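Local coordinates for inositol-1-monophosphatase (Nostoc sp., PDB 5ZHH), which probably hydrolyses inositol monophosphates to free inositol and phosphate, at residues A52-L55 with E56-R60; S149-K153 with S154-T158. One frame throughout, in Å; residues are numbered along the deposited sequence.

How the contacts relate
Both contacts are local, each made within one continuous run of chain, and they sit on opposite sides of the chain's centre, with centres 38 Å apart and nearest atoms about 24 Å apart. Contact 1 lies wholly on helix 44-61, which packs on helix 3-25 and on the larger sheet; contact 2 is the turn that leads into strand 156-158 of the smaller sheet. Each is partly buried. Contact 1 joins an apolar inner face to a charged outer one, where Arg60 pairs with Glu56 and also with Asp9 of a second subunit. Contact 2 has no charged pair and relies on one buried serine and the backbone carbonyls of its turn.

Contact 1 of 2, residues A52-L55 with E56-R60; sequences AVVL and EIIRR
Val53 and Val54 each meet the residue four places on, Ile57 and Ile58, in an i to i+4 pattern along helix 44-61. The backbone carries the regular alpha-helical ladder: Glu56 N donates to Ala52 O, Ile57 N to Val53 O and Ile58 N to Val54 O, the last at 3.0 Å and almost straight, with an N-H...O angle of 170°.

Two apolar pairs form the inner face, and in each the side chains run side by side in the same direction. CG1 of Val53 lies 4.1 Å from CD1 of Ile57; the valine branch stands anti to its own nitrogen (chi1 165°), which puts it beside the carbonyl carbon, within touch of Ile57. Val54 CG1 sits 4.2 Å from Ile58 CG1. The first pair packs on Ala17 of helix 3-25, the second faces strand 82-90, with Val54 on Ile86 and Ile58 on Trp84; Val54 also touches Ala18, so one side of the helix rests on helix 3-25 and on the larger sheet.

The outer face is polar. Arg60 grips the Glu56 carboxylate side-on, NE to OE2 at 2.8 Å and NH2 to OE1 at 2.9 Å, with both oxygens close to the guanidinium plane. Two bonds fix the rotation of both groups, while Arg60 NH1 makes a salt bridge with Asp9 of the second subunit. A bend at chi2 (-81°) swings the carboxylate of Glu56 round the helix to where Arg60 can reach it. Its OE1 also accepts from a water at 2.8 Å, and the same water donates to Val53 O at 3.1 Å.

Contact 2 of 2, residues S149-K153 with S154-T158; sequences SELSK and SLLVT
Ser154 turns its hydroxyl back over the short 3-10 turn at 151-152 and grips the carbonyl of Glu150. Its OG donates to Glu150 O at 2.8 Å, coming in from above the carbonyl plane, 40° out of it. With chi1 at -65°, OG lies beside the serine's own backbone nitrogen, and hydroxyl and N-H can therefore both face the turn. That nitrogen donates to Leu151 O at 3.0 Å, again from above the carbonyl plane and steeply, 63° out of it.

Glu150 O takes a second bond, from Lys153 N at 3.0 Å, which arrives at the opposite face of the carbonyl from the serine hydroxyl. The oxygen is thus clasped between two donors, one backbone and one side chain.

Leu151 begins by pointing away from the strand, but its branch swings round until CD1 lies 4.5 Å from CD1 of Leu156, a loose apolar touch. The same CD1 passes 4.4 Å from Ser154 OG. The CB of Leu156 points back toward the turn, and the side chain also packs on Leu178 of helix 172-181 and on Trp207.

Beyond the turn the backbone joins the smaller sheet: Leu156 makes backbone hydrogen bonds with Gly184 and Arg186 on one flank, and Val157 with Gly205 on the other. The arrangement is a 3-10 turn, its backbone bonds joined by one from a serine hydroxyl, leading into a strand that runs parallel to both its neighbours in a mixed sheet.

Contact 1 of 2, residues A52-L55 with E56-R60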
loop_
_atom_site.group_PDB
_atom_site.type_symbol
_atom_site.label_atom_id
_atom_site.label_comp_id
_atom_site.label_asym_id
_atom_site.label_seq_id
_atom_site.Cartn_x
_atom_site.Cartn_y
_atom_site.Cartn_z
ATOM N N ALA A 52 23.793 7.823 8.428
ATOM C CA ALA A 52 23.775 8.995 9.302
ATOM C C ALA A 52 22.497 9.048 10.131
ATOM O O ALA A 52 22.535 9.375 11.322
ATOM C CB ALA A 52 23.933 10.274 8.478
ATOM N N VAL A 53 21.357 8.722 9.516
ATOM C CA VAL A 53 20.087 8.702 10.240
ATOM C C VAL A 53 20.106 7.635 11.331
ATOM O O VAL A 53 19.680 7.880 12.466
ATOM C CB VAL A 53 18.918 8.492 9.261
ATOM C CG1 VAL A 53 17.653 8.113 10.007
ATOM C CG2 VAL A 53 18.692 9.746 8.448
ATOM N N VAL A 54 20.579 6.429 11.000
ATOM C CA VAL A 54 20.619 5.349 11.988
ATOM C C VAL A 54 21.544 5.713 13.143
ATOM O O VAL A 54 21.188 5.565 14.318
ATOM C CB VAL A 54 21.055 4.025 11.335
ATOM C CG1 VAL A 54 21.180 2.949 12.402
ATOM C CG2 VAL A 54 20.055 3.587 10.285
ATOM N N LEU A 55 22.750 6.183 12.825
ATOM C CA LEU A 55 23.724 6.484 13.869
ATOM C C LEU A 55 23.211 7.575 14.798
ATOM O O LEU A 55 23.313 7.460 16.020
ATOM C CB LEU A 55 25.057 6.894 13.244
ATOM C CG LEU A 55 25.821 5.773 12.538
ATOM C CD1 LEU A 55 27.154 6.271 12.006
ATOM C CD2 LEU A 55 26.019 4.624 13.496
ATOM N N GLU A 56 22.627 8.630 14.233
ATOM C CA GLU A 56 22.154 9.727 15.069
ATOM C C GLU A 56 21.126 9.240 16.082
ATOM O O GLU A 56 21.188 9.604 17.261
ATOM C CB GLU A 56 21.571 10.838 14.195
ATOM C CG GLU A 56 21.320 12.146 14.942
ATOM C CD GLU A 56 20.022 12.137 15.722
ATOM O OE1 GLU A 56 19.088 11.414 15.305
ATOM O OE2 GLU A 56 19.936 12.850 16.752
ATOM N N ILE A 57 20.194 8.387 15.648
ATOM C CA ILE A 57 19.149 7.905 16.546
ATOM C C ILE A 57 19.740 7.005 17.624
ATOM O O ILE A 57 19.477 7.188 18.820
ATOM C CB ILE A 57 18.042 7.190 15.748
ATOM C CG1 ILE A 57 17.300 8.195 14.859
ATOM C CG2 ILE A 57 17.089 6.447 16.681
ATOM C CD1 ILE A 57 16.345 7.560 13.861
ATOM N N ILE A 58 20.575 6.042 17.227
ATOM C CA ILE A 58 21.091 5.081 18.195
ATOM C C ILE A 58 21.975 5.770 19.223
ATOM O O ILE A 58 21.888 5.484 20.423
ATOM C CB ILE A 58 21.853 3.951 17.481
ATOM C CG1 ILE A 58 20.909 3.161 16.570
ATOM C CG2 ILE A 58 22.539 3.048 18.507
ATOM C CD1 ILE A 58 19.904 2.335 17.322
ATOM N N ARG A 59 22.847 6.682 18.780
ATOM C CA ARG A 59 23.761 7.313 19.729
ATOM C C ARG A 59 23.040 8.311 20.628
ATOM O O ARG A 59 23.472 8.533 21.762
ATOM C CB ARG A 59 24.930 7.992 19.004
ATOM C CG ARG A 59 25.471 7.227 17.793
ATOM C CD ARG A 59 26.928 7.444 17.524
ATOM N NE ARG A 59 27.353 8.805 17.842
ATOM C CZ ARG A 59 28.497 9.349 17.433
ATOM N NH1 ARG A 59 29.318 8.681 16.657
ATOM N NH2 ARG A 59 28.815 10.586 17.787
ATOM N N ARG A 60 21.944 8.912 20.154
ATOM C CA ARG A 60 21.200 9.843 21.004
ATOM C C ARG A 60 20.452 9.111 22.113
ATOM O O ARG A 60 20.380 9.600 23.247
ATOM C CB ARG A 60 20.230 10.678 20.161
ATOM C CG ARG A 60 19.274 11.545 20.984
ATOM C CD ARG A 60 18.571 12.594 20.133
ATOM N NE ARG A 60 18.251 12.107 18.796
ATOM C CZ ARG A 60 17.182 11.377 18.508
ATOM N NH1 ARG A 60 16.328 11.050 19.469
ATOM N NH2 ARG A 60 16.969 10.974 17.261
HETATM O O HOH W 1 18.600 10.732 12.620
#

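Contact 2 of 2, residues S149-K153 with S154-T158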
loop_
_atom_site.group_PDB
_atom_site.type_symbol
_atom_site.label_atom_id
_atom_site.label_comp_id
_atom_site.label_asym_id
_atom_site.label_seq_id
_atom_site.Cartn_x
_atom_site.Cartn_y
_atom_site.Cartn_z
ATOM N N SER A 149 10.040 -30.593 6.657
ATOM C CA SER A 149 10.951 -31.529 7.292
ATOM C C SER A 149 11.809 -32.322 6.317
ATOM O O SER A 149 12.803 -32.914 6.751
ATOM C CB SER A 149 10.172 -32.503 8.195
ATOM O OG SER A 149 9.164 -33.199 7.478
ATOM N N GLU A 150 11.445 -32.386 5.037
ATOM C CA GLU A 150 12.196 -33.132 4.035
ATOM C C GLU A 150 12.950 -32.164 3.133
ATOM O O GLU A 150 12.368 -31.193 2.632
ATOM C CB GLU A 150 11.268 -34.005 3.194
ATOM C CG GLU A 150 10.489 -35.023 3.994
ATOM C CD GLU A 150 9.476 -35.755 3.144
ATOM O OE1 GLU A 150 9.845 -36.205 2.038
ATOM O OE2 GLU A 150 8.301 -35.846 3.561
ATOM N N LEU A 151 14.229 -32.455 2.894
ATOM C CA LEU A 151 15.027 -31.606 2.018
ATOM C C LEU A 151 14.454 -31.577 0.605
ATOM O O LEU A 151 14.416 -30.519 -0.034
ATOM C CB LEU A 151 16.479 -32.089 2.016
ATOM C CG LEU A 151 17.600 -31.097 1.715
ATOM C CD1 LEU A 151 17.444 -29.816 2.517
ATOM C CD2 LEU A 151 18.948 -31.754 2.017
ATOM N N SER A 152 13.973 -32.724 0.110
ATOM C CA SER A 152 13.382 -32.782 -1.228
ATOM C C SER A 152 12.144 -31.904 -1.375
ATOM O O SER A 152 11.748 -31.592 -2.504
ATOM C CB SER A 152 13.026 -34.225 -1.588
ATOM O OG SER A 152 11.960 -34.702 -0.783
ATOM N N LYS A 153 11.515 -31.499 -0.276
ATOM C CA LYS A 153 10.331 -30.652 -0.346
ATOM C C LYS A 153 10.631 -29.216 0.056
ATOM O O LYS A 153 9.701 -28.425 0.251
ATOM C CB LYS A 153 9.205 -31.227 0.516
ATOM C CG LYS A 153 8.753 -32.610 0.068
ATOM C CD LYS A 153 7.826 -33.254 1.085
ATOM C CE LYS A 153 7.410 -34.640 0.627
ATOM N NZ LYS A 153 6.823 -34.606 -0.737
ATOM N N SER A 154 11.902 -28.867 0.197
ATOM C CA SER A 154 12.306 -27.587 0.745
ATOM C C SER A 154 12.597 -26.584 -0.361
ATOM O O SER A 154 12.902 -26.942 -1.499
ATOM C CB SER A 154 13.551 -27.749 1.624
ATOM O OG SER A 154 13.280 -28.544 2.767
ATOM N N LEU A 155 12.481 -25.310 0.000
ATOM C CA LEU A 155 12.912 -24.193 -0.827
ATOM C C LEU A 155 13.990 -23.467 -0.042
ATOM O O LEU A 155 13.766 -23.092 1.114
ATOM C CB LEU A 155 11.751 -23.246 -1.150
ATOM C CG LEU A 155 12.068 -22.076 -2.089
ATOM C CD1 LEU A 155 12.451 -22.566 -3.480
ATOM C CD2 LEU A 155 10.896 -21.099 -2.165
ATOM N N LEU A 156 15.154 -23.293 -0.650
ATOM C CA LEU A 156 16.295 -22.695 0.024
ATOM C C LEU A 156 16.706 -21.406 -0.674
ATOM O O LEU A 156 16.175 -21.040 -1.724
ATOM C CB LEU A 156 17.477 -23.673 0.065
ATOM C CG LEU A 156 17.195 -25.072 0.618
ATOM C CD1 LEU A 156 18.490 -25.895 0.577
ATOM C CD2 LEU A 156 16.623 -25.034 2.016
ATOM N N VAL A 157 17.666 -20.710 -0.066
ATOM C CA VAL A 157 18.238 -19.505 -0.654
ATOM C C VAL A 157 19.697 -19.424 -0.226
ATOM O O VAL A 157 20.072 -19.898 0.849
ATOM C CB VAL A 157 17.426 -18.243 -0.242
ATOM C CG1 VAL A 157 17.381 -18.090 1.275
ATOM C CG2 VAL A 157 17.972 -16.969 -0.918
ATOM N N THR A 158 20.529 -18.833 -1.079
ATOM C CA THR A 158 21.943 -18.677 -0.775
ATOM C C THR A 158 22.459 -17.447 -1.504
ATOM O O THR A 158 21.710 -16.743 -2.189
ATOM C CB THR A 158 22.755 -19.943 -1.143
ATOM O OG1 THR A 158 24.059 -19.852 -0.557
ATOM C CG2 THR A 158 22.908 -20.093 -2.655
#